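Local structure of AlgW protein (Pseudomonas aeruginosa, 7CO3) at residues L118-H123 and D153-K158. The protein is an HtrA-type protein that probably acts as a serine endopeptidase, pairing a trypsin-like protease domain with a peptide-recognising PDZ domain. The protein carries 1 engineered substitution. Residues are numbered along the deposited sequence; the frame is centred on the assembly and turned at random.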
ATOM      1  N   LEU B 118      13.549 -26.694  -0.244  1.00 35.15           N
ATOM      2  CA  LEU B 118      13.000 -25.351  -0.110  1.00 30.13           C
ATOM      3  C   LEU B 118      13.315 -24.605  -1.372  1.00 27.30           C
ATOM      4  O   LEU B 118      14.407 -24.756  -1.924  1.00 27.24           O
ATOM      5  CB  LEU B 118      13.567 -24.590   1.110  1.00 31.29           C
ATOM      6  CG  LEU B 118      13.099 -25.066   2.492  1.00 29.17           C
ATOM      7  CD1 LEU B 118      14.097 -26.021   3.073  1.00 37.81           C
ATOM      8  CD2 LEU B 118      12.873 -23.925   3.488  1.00 36.87           C
ATOM      9  N   LEU B 119      12.346 -23.809  -1.821  1.00 23.76           N
ATOM     10  CA  LEU B 119      12.545 -22.844  -2.887  1.00 23.35           C
ATOM     11  C   LEU B 119      12.763 -21.432  -2.309  1.00 26.24           C
ATOM     12  O   LEU B 119      12.136 -21.049  -1.309  1.00 27.03           O
ATOM     13  CB  LEU B 119      11.324 -22.853  -3.807  1.00 23.86           C
ATOM     14  CG  LEU B 119      11.404 -23.611  -5.136  1.00 28.66           C
ATOM     15  CD1 LEU B 119      10.048 -23.666  -5.777  1.00 28.76           C
ATOM     16  CD2 LEU B 119      12.443 -23.016  -6.090  1.00 28.67           C
ATOM     17  N   THR B 120      13.644 -20.667  -2.950  1.00 24.94           N
ATOM     18  CA  THR B 120      13.869 -19.249  -2.656  1.00 26.86           C
ATOM     19  C   THR B 120      14.396 -18.603  -3.933  1.00 23.42           C
ATOM     20  O   THR B 120      14.519 -19.270  -4.967  1.00 28.25           O
ATOM     21  CB  THR B 120      14.834 -19.065  -1.474  1.00 32.36           C
ATOM     22  OG1 THR B 120      15.043 -17.670  -1.254  1.00 24.88           O
ATOM     23  CG2 THR B 120      16.226 -19.735  -1.769  1.00 24.36           C
ATOM     24  N   ASN B 121      14.716 -17.296  -3.885  1.00 26.56           N
ATOM     25  CA  ASN B 121      15.309 -16.639  -5.051  1.00 25.76           C
ATOM     26  C   ASN B 121      16.821 -16.838  -5.139  1.00 25.38           C
ATOM     27  O   ASN B 121      17.515 -16.903  -4.127  1.00 25.24           O
ATOM     28  CB  ASN B 121      15.070 -15.120  -5.068  1.00 25.64           C
ATOM     29  CG  ASN B 121      13.622 -14.726  -5.328  1.00 27.75           C
ATOM     30  OD1 ASN B 121      13.095 -13.840  -4.663  1.00 27.88           O
ATOM     31  ND2 ASN B 121      12.973 -15.386  -6.282  1.00 24.70           N
ATOM     32  N   ASN B 122      17.335 -16.855  -6.378  1.00 26.44           N
ATOM     33  CA  ASN B 122      18.784 -16.915  -6.565  1.00 28.71           C
ATOM     34  C   ASN B 122      19.473 -15.734  -5.898  1.00 31.75           C
ATOM     35  O   ASN B 122      20.479 -15.907  -5.201  1.00 28.66           O
ATOM     36  CB  ASN B 122      19.166 -16.945  -8.048  1.00 32.13           C
ATOM     37  CG  ASN B 122      20.663 -17.057  -8.235  1.00 30.40           C
ATOM     38  OD1 ASN B 122      21.317 -17.839  -7.534  1.00 30.21           O
ATOM     39  ND2 ASN B 122      21.217 -16.253  -9.132  1.00 30.13           N
ATOM     40  N   HIS B 123      18.940 -14.519  -6.088  1.00 30.54           N
ATOM     41  CA  HIS B 123      19.637 -13.360  -5.542  1.00 30.39           C
ATOM     42  C   HIS B 123      19.689 -13.358  -4.030  1.00 29.18           C
ATOM     43  O   HIS B 123      20.472 -12.589  -3.472  1.00 36.41           O
ATOM     44  CB  HIS B 123      19.030 -12.049  -6.030  1.00 38.71           C
ATOM     45  CG  HIS B 123      17.646 -11.771  -5.520  1.00 41.20           C
ATOM     46  ND1 HIS B 123      17.409 -11.003  -4.397  1.00 38.94           N
ATOM     47  CD2 HIS B 123      16.425 -12.048  -6.054  1.00 35.22           C
ATOM     48  CE1 HIS B 123      16.100 -10.852  -4.239  1.00 40.18           C
ATOM     49  NE2 HIS B 123      15.481 -11.486  -5.226  1.00 37.84           N
ATOM     50  N   ASP B 153      15.969 -16.548 -11.626  1.00 30.85           N
ATOM     51  CA  ASP B 153      16.116 -16.095 -10.232  1.00 35.32           C
ATOM     52  C   ASP B 153      15.546 -17.101  -9.237  1.00 29.65           C
ATOM     53  O   ASP B 153      14.814 -16.733  -8.307  1.00 27.58           O
ATOM     54  CB  ASP B 153      15.479 -14.711 -10.029  1.00 35.93           C
ATOM     55  CG  ASP B 153      15.988 -13.994  -8.760  1.00 31.05           C
ATOM     56  OD1 ASP B 153      16.953 -14.487  -8.119  1.00 29.95           O
ATOM     57  OD2 ASP B 153      15.403 -12.946  -8.390  1.00 28.33           O
ATOM     58  N   LEU B 154      15.899 -18.382  -9.391  1.00 27.23           N
ATOM     59  CA  LEU B 154      15.459 -19.378  -8.414  1.00 28.42           C
ATOM     60  C   LEU B 154      16.638 -20.159  -7.851  1.00 27.22           C
ATOM     61  O   LEU B 154      17.696 -20.268  -8.473  1.00 29.30           O
ATOM     62  CB  LEU B 154      14.407 -20.350  -9.011  1.00 29.74           C
ATOM     63  CG  LEU B 154      13.057 -19.669  -9.368  1.00 28.88           C
ATOM     64  CD1 LEU B 154      12.155 -20.547 -10.250  1.00 26.08           C
ATOM     65  CD2 LEU B 154      12.304 -19.296  -8.087  1.00 23.67           C
ATOM     66  N   ALA B 155      16.445 -20.705  -6.661  1.00 27.10           N
ATOM     67  CA  ALA B 155      17.464 -21.552  -6.069  1.00 30.19           C
ATOM     68  C   ALA B 155      16.769 -22.559  -5.181  1.00 31.41           C
ATOM     69  O   ALA B 155      15.665 -22.319  -4.697  1.00 30.05           O
ATOM     70  CB  ALA B 155      18.511 -20.756  -5.278  1.00 29.38           C
ATOM     71  N   VAL B 156      17.396 -23.723  -5.022  1.00 31.78           N
ATOM     72  CA  VAL B 156      16.861 -24.805  -4.208  1.00 30.66           C
ATOM     73  C   VAL B 156      17.825 -25.067  -3.072  1.00 30.25           C
ATOM     74  O   VAL B 156      19.043 -25.120  -3.283  1.00 34.87           O
ATOM     75  CB  VAL B 156      16.627 -26.091  -5.028  1.00 30.47           C
ATOM     76  CG1 VAL B 156      16.116 -27.165  -4.129  1.00 27.07           C
ATOM     77  CG2 VAL B 156      15.646 -25.840  -6.147  1.00 31.03           C
ATOM     78  N   LEU B 157      17.269 -25.234  -1.882  1.00 28.20           N
ATOM     79  CA  LEU B 157      17.969 -25.517  -0.648  1.00 35.61           C
ATOM     80  C   LEU B 157      17.442 -26.841  -0.106  1.00 34.48           C
ATOM     81  O   LEU B 157      16.327 -27.260  -0.421  1.00 35.13           O
ATOM     82  CB  LEU B 157      17.727 -24.426   0.418  1.00 29.51           C
ATOM     83  CG  LEU B 157      18.016 -22.943   0.125  1.00 33.21           C
ATOM     84  CD1 LEU B 157      17.621 -22.063   1.358  1.00 29.96           C
ATOM     85  CD2 LEU B 157      19.466 -22.761  -0.245  1.00 31.08           C
ATOM     86  N   LYS B 158      18.236 -27.456   0.757  1.00 44.40           N
ATOM     87  CA  LYS B 158      17.895 -28.704   1.425  1.00 48.57           C
ATOM     88  C   LYS B 158      18.252 -28.586   2.892  1.00 38.50           C
ATOM     89  O   LYS B 158      19.340 -28.113   3.232  1.00 39.54           O
ATOM     90  CB  LYS B 158      18.649 -29.898   0.795  1.00 46.93           C
ATOM     91  CG  LYS B 158      18.105 -31.290   1.202  1.00 49.91           C
ATOM     92  CD  LYS B 158      18.656 -31.769   2.552  1.00 63.66           C
ATOM     93  CE  LYS B 158      18.453 -33.258   2.756  1.00 65.76           C
ATOM     94  NZ  LYS B 158      17.084 -33.682   2.355  1.00 66.09           N
TER
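Leu118 and Leu157 form an antiparallel hydrogen-bonded pair: Leu118 N reaches Leu157 O at 2.8 Å, and the return bond from Leu157 N to Leu118 O is nearly straight. Thr120 and Ala155 repeat the pattern, so four backbone bonds join the strands. The bond from Ala155 N to Thr120 O spans 2.9 Å. Leu119 and Val156, the non-hydrogen-bonded pair between them, turn their backbone groups outward, to Val110 on one flank and to Val146 and Gly147 on the other. Leu119 CD2 lies 4.2 Å from Leu154 CD2, on the side covered by helix 261-274; the opposite face carries Leu118, Thr120, Ala155 and Leu157. There Thr120 CG2 packs 4.1 Å from Leu157 CG, while OG1, anti to the backbone N (chi1 179°), bonds to Ser108 O.

Beyond the end of strand 118-120, Asp153, just before strand 154-158, becomes the acceptor. Its backbone O receives Asn121 ND2 at 3.1 Å, almost head-on to the carbonyl (170°), and Asn122 N at 3.2 Å from above the carbonyl plane; the two donors thus come from different directions. Asn121 ND2 also bonds to Thr243 OG1, fixing the amide, which stacks on the Asp153 carboxylate with the planes 22° apart. Asp153 OD1 accepts His123 N at 2.8 Å, holding the first turn of helix 122-125 from the side chain as well as the backbone. The His123 imidazole turns an edge to the same carboxylate, though its orientation as modelled is doubtful, and lies near Ala227, the engineered replacement of a serine. A histidine at a helix start with an aspartate alongside, within a six-stranded antiparallel barrel, is the arrangement of the His-Asp part of the catalytic triad in trypsin-like (chymotrypsin-fold) proteases, consistent with AlgW's S1C family.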